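Local coordinates for protein lactaldehyde dehydrogenase (Escherichia coli, PDB 2IMP) that oxidises L-lactaldehyde irreversibly to L-lactate with NAD(+) as a homotetramer, and also acts on glycolaldehyde and L-glyceraldehyde, at residues V16-D21 with R37-Q42; A69-K74 with G196-V201; A264-A269 with Y298-N303. All coordinates share one frame; numbering follows the deposited sequence.

In the fold
Followed from the N terminus, the three contacts come in series, each closing before the next opens. Interaction 1 closes a short loop of the N-terminal four-stranded mixed sheet: the loop after strand 14-16 meets the end of strand 34-39, with strand 23-27 between them in sequence. Interaction 2 bridges a far longer span, 121 residues, and ties helix 65-81 to the link between helix 183-195 and strand 202-204. Interaction 3 spans 28 residues and pairs helices 266-274 and 298-310 on the sheet that holds strands 257-260 and 290-294. Centres of interactions 1 and 2 lie 25 Å apart; that of interaction 3 lies 52 Å and 49 Å from them, across the chain's centre.

Interaction 1. Residues V16-D21 with R37-Q42; sequences VTWRGD and RIPDGQ
With chi1 at 178° the Trp18 side chain is swung out opposite its own amide nitrogen, and one indole face lies over Pro39. The contact belongs to the small N-terminal mixed sheet: Trp18 sits in the loop between strands 14-16 and 23-27, and Pro39 ends strand 34-39. The CA atoms of Trp18 and Pro39 are 6.3 Å apart, the shortest such spacing here. Pro39 CB stands over the five-membered ring as a CH-pi contact, its exact spacing doubtful. Farther out, Trp18 CZ2 comes within 3.9 Å of Asp40 O, and Trp18 CH2 lies 4.1 Å from Gly41 CA. Toward the rim of the opposite face Gly20 N of the same loop lies 3.4 Å above the ring plane. Beyond the two segments, Trp18 NE1 bonds to Ala22 O, and Trp23 meets the indole edge-to-face. Replacing the indole by an alanine side chain is likely to uncover Pro39 CB and leave Ala22 O without the N-H it accepts from. Asp40 centres an inverse gamma turn, and its backbone O accepts from Gln42 NE2 at 2.9 Å, nearly straight (167°), with the donor tilted 34° from the carbonyl plane.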
loop_
_atom_site.group_PDB
_atom_site.type_symbol
_atom_site.label_atom_id
_atom_site.label_comp_id
_atom_site.label_asym_id
_atom_site.label_seq_id
_atom_site.Cartn_x
_atom_site.Cartn_y
_atom_site.Cartn_z
ATOM N N VAL A 16 22.744 35.265 11.336
ATOM C CA VAL A 16 22.504 36.431 12.167
ATOM C C VAL A 16 23.419 36.512 13.399
ATOM O O VAL A 16 23.368 35.651 14.277
ATOM C CB VAL A 16 21.031 36.481 12.642
ATOM C CG1 VAL A 16 20.796 37.726 13.492
ATOM C CG2 VAL A 16 20.100 36.486 11.443
ATOM N N THR A 17 24.253 37.544 13.442
ATOM C CA THR A 17 25.162 37.723 14.564
ATOM C C THR A 17 24.453 37.968 15.907
ATOM O O THR A 17 23.610 38.854 16.027
ATOM C CB THR A 17 26.152 38.890 14.312
ATOM O OG1 THR A 17 27.022 38.555 13.223
ATOM C CG2 THR A 17 26.993 39.158 15.559
ATOM N N TRP A 18 24.816 37.166 16.898
ATOM C CA TRP A 18 24.247 37.256 18.234
ATOM C C TRP A 18 24.586 38.565 18.981
ATOM O O TRP A 18 25.756 38.900 19.160
ATOM C CB TRP A 18 24.734 36.066 19.052
ATOM C CG TRP A 18 24.278 36.041 20.471
ATOM C CD1 TRP A 18 25.071 36.043 21.583
ATOM C CD2 TRP A 18 22.930 35.897 20.938
ATOM N NE1 TRP A 18 24.304 35.901 22.712
ATOM C CE2 TRP A 18 22.992 35.813 22.349
ATOM C CE3 TRP A 18 21.685 35.835 20.304
ATOM C CZ2 TRP A 18 21.844 35.656 23.135
ATOM C CZ3 TRP A 18 20.548 35.680 21.086
ATOM C CH2 TRP A 18 20.636 35.598 22.489
ATOM N N ARG A 19 23.555 39.286 19.412
ATOM C CA ARG A 19 23.757 40.539 20.129
ATOM C C ARG A 19 23.678 40.418 21.665
ATOM O O ARG A 19 23.936 41.383 22.386
ATOM C CB ARG A 19 22.752 41.591 19.646
ATOM C CG ARG A 19 22.884 41.930 18.168
ATOM C CD ARG A 19 24.324 42.288 17.815
ATOM N NE ARG A 19 24.500 42.548 16.389
ATOM C CZ ARG A 19 25.681 42.738 15.807
ATOM N NH1 ARG A 19 26.792 42.698 16.530
ATOM N NH2 ARG A 19 25.751 42.968 14.501
ATOM N N GLY A 20 23.324 39.231 22.147
ATOM C CA GLY A 20 23.234 39.022 23.580
ATOM C C GLY A 20 24.611 39.027 24.216
ATOM O O GLY A 20 25.628 38.985 23.520
ATOM N N ASP A 21 24.645 39.082 25.543
ATOM C CA ASP A 21 25.906 39.091 26.277
ATOM C C ASP A 21 26.332 37.711 26.797
ATOM O O ASP A 21 27.493 37.500 27.153
ATOM C CB ASP A 21 25.819 40.059 27.460
ATOM C CG ASP A 21 25.726 41.507 27.024
ATOM O OD1 ASP A 21 25.460 42.368 27.890
ATOM O OD2 ASP A 21 25.928 41.785 25.819
ATOM N N ARG A 37 32.156 28.764 20.743
ATOM C CA ARG A 37 31.125 29.339 21.578
ATOM C C ARG A 37 29.826 29.639 20.807
ATOM O O ARG A 37 29.858 30.109 19.668
ATOM C CB ARG A 37 31.634 30.624 22.243
ATOM C CG ARG A 37 32.597 30.387 23.409
ATOM C CD ARG A 37 32.838 31.671 24.196
ATOM N NE ARG A 37 33.805 32.547 23.543
ATOM C CZ ARG A 37 35.123 32.439 23.691
ATOM N NH1 ARG A 37 35.630 31.497 24.476
ATOM N NH2 ARG A 37 35.935 33.268 23.048
ATOM N N ILE A 38 28.694 29.337 21.428
ATOM C CA ILE A 38 27.415 29.601 20.798
ATOM C C ILE A 38 26.527 30.502 21.648
ATOM O O ILE A 38 26.646 30.535 22.874
ATOM C CB ILE A 38 26.630 28.297 20.506
ATOM C CG1 ILE A 38 26.415 27.520 21.804
ATOM C CG2 ILE A 38 27.368 27.468 19.472
ATOM C CD1 ILE A 38 25.441 26.364 21.667
ATOM N N PRO A 39 25.634 31.250 21.002
ATOM C CA PRO A 39 24.765 32.124 21.777
ATOM C C PRO A 39 23.858 31.384 22.761
ATOM O O PRO A 39 23.383 30.279 22.484
ATOM C CB PRO A 39 23.972 32.873 20.703
ATOM C CG PRO A 39 24.061 31.998 19.500
ATOM C CD PRO A 39 25.460 31.476 19.560
ATOM N N ASP A 40 23.667 31.987 23.929
ATOM C CA ASP A 40 22.764 31.426 24.913
ATOM C C ASP A 40 21.337 31.844 24.511
ATOM O O ASP A 40 20.654 32.593 25.211
ATOM C CB ASP A 40 23.117 31.938 26.318
ATOM C CG ASP A 40 22.297 31.271 27.412
ATOM O OD1 ASP A 40 21.897 30.104 27.235
ATOM O OD2 ASP A 40 22.062 31.907 28.463
ATOM N N GLY A 41 20.957 31.372 23.325
ATOM C CA GLY A 41 19.667 31.669 22.735
ATOM C C GLY A 41 18.481 31.682 23.665
ATOM O O GLY A 41 18.469 31.029 24.706
ATOM N N GLN A 42 17.473 32.445 23.274
ATOM C CA GLN A 42 16.252 32.562 24.050
ATOM C C GLN A 42 15.006 32.345 23.179
ATOM O O GLN A 42 15.104 32.312 21.951
ATOM C CB GLN A 42 16.189 33.948 24.711
ATOM C CG GLN A 42 17.372 34.259 25.636
ATOM C CD GLN A 42 17.381 33.398 26.888
ATOM O OE1 GLN A 42 16.389 33.334 27.610
ATOM N NE2 GLN A 42 18.507 32.739 27.156
#

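Interaction 2. Residues A69-K74 with G196-V201; sequences ASWLRK and GLPRGV. With SO4 (sulfate ion), chain C.
A Schellman motif at Gly196 ends helix 183-195, and the chain leaving it packs against Trp71 of helix 65-81. Gly196 takes positive phi (80°), where a CB would jam against the preceding carbonyl O. One indole face receives the next two residues: Pro198 CD sits over the ring centre, 3.6 Å from Trp71 CE2, and Leu197 CA lies over the six-membered ring nearer the rim. The Leu197 chi1 of -171° turns its branch so that Leu197 CD1 comes to 3.6 Å from Trp71 CB. At the far end of the indole, Trp71 CH2 approaches Gly196 O at 3.4 Å. Lys74 NZ stands 3.9 Å above the other face, toward the rim. Trp60 of helix 43-62 also meets the indole, planes at about 45°. On another side of the helix a sulfate, probably from the crystallisation liquor, accepts from Ser70 OG at its O3 (2.8 Å); Arg73 NH1 reaches sulfate O2 in the guanidinium plane, weakly, at 3.4 Å. Arg73 NH2 also salt-bridges Glu117 of the second subunit. No hydrogen bond joins the segments. Through its type II turn, Pro198 to Val201, the loop completes a beta-alpha-beta unit, helix 183-195 linking parallel strands 172-176 and 202-204, as in a Rossmann-like domain.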
loop_
_atom_site.group_PDB
_atom_site.type_symbol
_atom_site.label_atom_id
_atom_site.label_comp_id
_atom_site.label_asym_id
_atom_site.label_seq_id
_atom_site.Cartn_x
_atom_site.Cartn_y
_atom_site.Cartn_z
ATOM N N ALA A 69 13.154 17.874 -3.877
ATOM C CA ALA A 69 14.148 16.816 -3.892
ATOM C C ALA A 69 15.477 17.338 -4.483
ATOM O O ALA A 69 16.565 17.037 -3.986
ATOM C CB ALA A 69 13.643 15.639 -4.714
ATOM N N SER A 70 15.358 18.117 -5.553
ATOM C CA SER A 70 16.527 18.703 -6.187
ATOM C C SER A 70 17.333 19.551 -5.173
ATOM O O SER A 70 18.559 19.488 -5.124
ATOM C CB SER A 70 16.097 19.564 -7.378
ATOM O OG SER A 70 17.223 20.050 -8.081
ATOM N N TRP A 71 16.617 20.327 -4.364
ATOM C CA TRP A 71 17.261 21.126 -3.332
ATOM C C TRP A 71 17.993 20.241 -2.303
ATOM O O TRP A 71 19.118 20.545 -1.894
ATOM C CB TRP A 71 16.233 22.010 -2.611
ATOM C CG TRP A 71 15.893 23.258 -3.372
ATOM C CD1 TRP A 71 14.680 23.602 -3.901
ATOM C CD2 TRP A 71 16.791 24.322 -3.707
ATOM N NE1 TRP A 71 14.769 24.815 -4.544
ATOM C CE2 TRP A 71 16.052 25.277 -4.440
ATOM C CE3 TRP A 71 18.149 24.556 -3.457
ATOM C CZ2 TRP A 71 16.632 26.453 -4.927
ATOM C CZ3 TRP A 71 18.724 25.725 -3.943
ATOM C CH2 TRP A 71 17.964 26.659 -4.669
ATOM N N LEU A 72 17.338 19.150 -1.906
ATOM C CA LEU A 72 17.939 18.214 -0.965
ATOM C C LEU A 72 19.219 17.576 -1.531
ATOM O O LEU A 72 20.207 17.421 -0.824
ATOM C CB LEU A 72 16.938 17.117 -0.584
ATOM C CG LEU A 72 15.765 17.505 0.320
ATOM C CD1 LEU A 72 14.847 16.297 0.502
ATOM C CD2 LEU A 72 16.289 17.980 1.674
ATOM N N ARG A 73 19.188 17.219 -2.810
ATOM C CA ARG A 73 20.368 16.638 -3.450
ATOM C C ARG A 73 21.564 17.608 -3.488
ATOM O O ARG A 73 22.715 17.188 -3.413
ATOM C CB ARG A 73 20.029 16.169 -4.866
ATOM C CG ARG A 73 19.359 14.812 -4.877
ATOM C CD ARG A 73 18.640 14.517 -6.176
ATOM N NE ARG A 73 17.954 13.233 -6.068
ATOM C CZ ARG A 73 16.868 12.893 -6.756
ATOM N NH1 ARG A 73 16.324 13.745 -7.621
ATOM N NH2 ARG A 73 16.319 11.696 -6.566
ATOM N N LYS A 74 21.273 18.898 -3.617
ATOM C CA LYS A 74 22.330 19.893 -3.604
ATOM C C LYS A 74 22.997 19.942 -2.230
ATOM O O LYS A 74 24.208 20.134 -2.121
ATOM C CB LYS A 74 21.774 21.276 -3.952
ATOM C CG LYS A 74 21.339 21.395 -5.399
ATOM C CD LYS A 74 20.738 22.749 -5.695
ATOM C CE LYS A 74 20.307 22.832 -7.150
ATOM N NZ LYS A 74 19.624 24.130 -7.432
ATOM N N GLY A 196 22.008 28.083 -1.690
ATOM C CA GLY A 196 20.867 28.950 -1.907
ATOM C C GLY A 196 19.466 28.462 -1.596
ATOM O O GLY A 196 18.506 28.979 -2.178
ATOM N N LEU A 197 19.319 27.481 -0.707
ATOM C CA LEU A 197 17.980 27.010 -0.359
ATOM C C LEU A 197 17.030 28.196 -0.048
ATOM O O LEU A 197 17.403 29.111 0.687
ATOM C CB LEU A 197 18.039 26.093 0.867
ATOM C CG LEU A 197 16.739 25.359 1.228
ATOM C CD1 LEU A 197 16.468 24.282 0.179
ATOM C CD2 LEU A 197 16.849 24.721 2.618
ATOM N N PRO A 198 15.812 28.192 -0.613
ATOM C CA PRO A 198 14.883 29.297 -0.346
ATOM C C PRO A 198 14.855 29.678 1.154
ATOM O O PRO A 198 14.746 28.812 2.028
ATOM C CB PRO A 198 13.544 28.750 -0.830
ATOM C CG PRO A 198 13.953 27.883 -1.987
ATOM C CD PRO A 198 15.174 27.154 -1.439
ATOM N N ARG A 199 14.957 30.976 1.418
ATOM C CA ARG A 199 14.956 31.499 2.778
ATOM C C ARG A 199 13.775 31.012 3.645
ATOM O O ARG A 199 12.639 30.934 3.174
ATOM C CB ARG A 199 14.944 33.034 2.739
ATOM C CG ARG A 199 13.712 33.601 2.040
ATOM C CD ARG A 199 13.792 35.110 1.854
ATOM N NE ARG A 199 13.581 35.843 3.099
ATOM C CZ ARG A 199 13.688 37.164 3.205
ATOM N NH1 ARG A 199 14.007 37.888 2.139
ATOM N NH2 ARG A 199 13.469 37.764 4.370
ATOM N N GLY A 200 14.066 30.697 4.903
ATOM C CA GLY A 200 13.031 30.250 5.814
ATOM C C GLY A 200 12.753 28.759 5.837
ATOM O O GLY A 200 12.215 28.259 6.824
ATOM N N VAL A 201 13.105 28.043 4.770
ATOM C CA VAL A 201 12.853 26.603 4.731
ATOM C C VAL A 201 13.667 25.815 5.779
ATOM O O VAL A 201 13.147 24.900 6.425
ATOM C CB VAL A 201 13.111 26.033 3.318
ATOM C CG1 VAL A 201 12.927 24.513 3.313
ATOM C CG2 VAL A 201 12.147 26.680 2.332
HETATM S S SO4 C . 18.327 16.953 -9.625
HETATM O O1 SO4 C . 19.258 16.564 -8.546
HETATM O O2 SO4 C . 16.937 16.730 -9.180
HETATM O O3 SO4 C . 18.516 18.379 -9.950
HETATM O O4 SO4 C . 18.599 16.135 -10.822
#

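Interaction 3. Residues A264-A269 with Y298-N303; sequences ADLELA and YDQFVN
Two neighbouring helices packed on the mixed sheet, 266-274 and 298-310, meet here near their N-terminal ends through Leu266 and Phe301, whose CA atoms are 6.4 Å apart. Both methyls of Leu266 are used. CD1 comes to the edge of the Phe301 ring, near its plane, and lies 3.5 Å from Phe301 CD1; it is equally near Phe301 CA, so it fits into the angle between ring and backbone. The other methyl, Leu266 CD2, rests 3.7 Å from Gln300 CB. Leu266 CG anti to the backbone N (chi1 -179°) carries the branch across to the second helix. Phe301 reaches back past Leu266, its CE1 at 4.1 Å from Ala269 CB, one turn further along the first helix. The ring also touches Val270 and Ile273 of that helix. Asp265 is the N-cap of helix 266-274, its OD1 accepting from Leu268 N at 2.7 Å and 168°, on the anti side and 35° out of the carboxylate plane. No hydrogen bond joins the two segments. The helices lie side by side, Phe301 touching Val291 and Val293 of strand 290-294 and Ala269 touching Tyr416 of strand 409-416; helix 266-274 links parallel strands 257-260 and 290-294, a beta-alpha-beta crossover of an alpha/beta domain.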
loop_
_atom_site.group_PDB
_atom_site.type_symbol
_atom_site.label_atom_id
_atom_site.label_comp_id
_atom_site.label_asym_id
_atom_site.label_seq_id
_atom_site.Cartn_x
_atom_site.Cartn_y
_atom_site.Cartn_z
ATOM N N ALA A 264 24.247 -20.937 19.746
ATOM C CA ALA A 264 24.634 -19.741 19.019
ATOM C C ALA A 264 26.097 -19.689 18.565
ATOM O O ALA A 264 26.997 -20.136 19.276
ATOM C CB ALA A 264 24.330 -18.512 19.860
ATOM N N ASP A 265 26.313 -19.144 17.373
ATOM C CA ASP A 265 27.657 -18.985 16.856
ATOM C C ASP A 265 28.470 -18.064 17.788
ATOM O O ASP A 265 28.467 -16.845 17.619
ATOM C CB ASP A 265 27.600 -18.380 15.449
ATOM C CG ASP A 265 28.961 -18.309 14.781
ATOM O OD1 ASP A 265 29.886 -17.695 15.353
ATOM O OD2 ASP A 265 29.101 -18.866 13.671
ATOM N N LEU A 266 29.125 -18.662 18.780
ATOM C CA LEU A 266 29.913 -17.911 19.749
ATOM C C LEU A 266 30.781 -16.788 19.152
ATOM O O LEU A 266 30.771 -15.661 19.646
ATOM C CB LEU A 266 30.799 -18.865 20.559
ATOM C CG LEU A 266 31.678 -18.221 21.637
ATOM C CD1 LEU A 266 30.829 -17.343 22.549
ATOM C CD2 LEU A 266 32.374 -19.310 22.443
ATOM N N GLU A 267 31.526 -17.105 18.100
ATOM C CA GLU A 267 32.372 -16.109 17.458
ATOM C C GLU A 267 31.571 -14.896 16.945
ATOM O O GLU A 267 31.912 -13.746 17.217
ATOM C CB GLU A 267 33.139 -16.744 16.295
ATOM C CG GLU A 267 33.901 -18.001 16.676
ATOM C CD GLU A 267 34.751 -18.535 15.538
ATOM O OE1 GLU A 267 34.197 -18.770 14.440
ATOM O OE2 GLU A 267 35.971 -18.722 15.744
ATOM N N LEU A 268 30.504 -15.185 16.210
ATOM C CA LEU A 268 29.637 -14.150 15.671
ATOM C C LEU A 268 29.024 -13.264 16.782
ATOM O O LEU A 268 29.107 -12.037 16.734
ATOM C CB LEU A 268 28.530 -14.812 14.840
ATOM C CG LEU A 268 27.543 -13.974 14.018
ATOM C CD1 LEU A 268 26.758 -14.898 13.096
ATOM C CD2 LEU A 268 26.599 -13.204 14.925
ATOM N N ALA A 269 28.432 -13.912 17.780
ATOM C CA ALA A 269 27.821 -13.204 18.896
ATOM C C ALA A 269 28.770 -12.217 19.600
ATOM O O ALA A 269 28.437 -11.048 19.777
ATOM C CB ALA A 269 27.272 -14.207 19.907
ATOM N N TYR A 298 27.464 -20.195 28.738
ATOM C CA TYR A 298 27.912 -19.094 29.585
ATOM C C TYR A 298 29.446 -18.933 29.694
ATOM O O TYR A 298 30.010 -17.957 29.199
ATOM C CB TYR A 298 27.329 -19.248 30.990
ATOM C CG TYR A 298 27.549 -18.041 31.876
ATOM C CD1 TYR A 298 26.661 -16.963 31.857
ATOM C CD2 TYR A 298 28.653 -17.966 32.718
ATOM C CE1 TYR A 298 26.871 -15.841 32.660
ATOM C CE2 TYR A 298 28.873 -16.849 33.522
ATOM C CZ TYR A 298 27.981 -15.793 33.488
ATOM O OH TYR A 298 28.205 -14.695 34.285
ATOM N N ASP A 299 30.096 -19.896 30.347
ATOM C CA ASP A 299 31.543 -19.858 30.529
ATOM C C ASP A 299 32.347 -19.523 29.262
ATOM O O ASP A 299 33.201 -18.641 29.280
ATOM C CB ASP A 299 32.027 -21.183 31.112
ATOM C CG ASP A 299 31.590 -21.372 32.546
ATOM O OD1 ASP A 299 31.866 -20.476 33.376
ATOM O OD2 ASP A 299 30.974 -22.416 32.843
ATOM N N GLN A 300 32.081 -20.238 28.176
ATOM C CA GLN A 300 32.770 -19.953 26.930
ATOM C C GLN A 300 32.549 -18.495 26.465
ATOM O O GLN A 300 33.503 -17.771 26.176
ATOM C CB GLN A 300 32.285 -20.893 25.827
ATOM C CG GLN A 300 32.906 -22.274 25.828
ATOM C CD GLN A 300 32.341 -23.144 24.721
ATOM O OE1 GLN A 300 31.180 -23.549 24.768
ATOM N NE2 GLN A 300 33.156 -23.422 23.708
ATOM N N PHE A 301 31.281 -18.089 26.414
ATOM C CA PHE A 301 30.925 -16.741 25.988
ATOM C C PHE A 301 31.574 -15.619 26.823
ATOM O O PHE A 301 32.192 -14.710 26.272
ATOM C CB PHE A 301 29.403 -16.557 26.008
ATOM C CG PHE A 301 28.961 -15.202 25.523
ATOM C CD1 PHE A 301 28.933 -14.911 24.164
ATOM C CD2 PHE A 301 28.622 -14.203 26.426
ATOM C CE1 PHE A 301 28.588 -13.640 23.713
ATOM C CE2 PHE A 301 28.278 -12.930 25.985
ATOM C CZ PHE A 301 28.258 -12.650 24.627
ATOM N N VAL A 302 31.424 -15.691 28.143
ATOM C CA VAL A 302 32.001 -14.677 29.017
ATOM C C VAL A 302 33.523 -14.498 28.844
ATOM O O VAL A 302 34.035 -13.379 28.908
ATOM C CB VAL A 302 31.699 -14.980 30.499
ATOM C CG1 VAL A 302 32.305 -13.900 31.385
ATOM C CG2 VAL A 302 30.192 -15.052 30.714
ATOM N N ASN A 303 34.232 -15.603 28.629
ATOM C CA ASN A 303 35.674 -15.540 28.419
ATOM C C ASN A 303 36.055 -14.826 27.106
ATOM O O ASN A 303 36.855 -13.891 27.110
ATOM C CB ASN A 303 36.281 -16.948 28.436
ATOM C CG ASN A 303 36.465 -17.485 29.845
ATOM O OD1 ASN A 303 37.188 -16.897 30.657
ATOM N ND2 ASN A 303 35.811 -18.605 30.147
#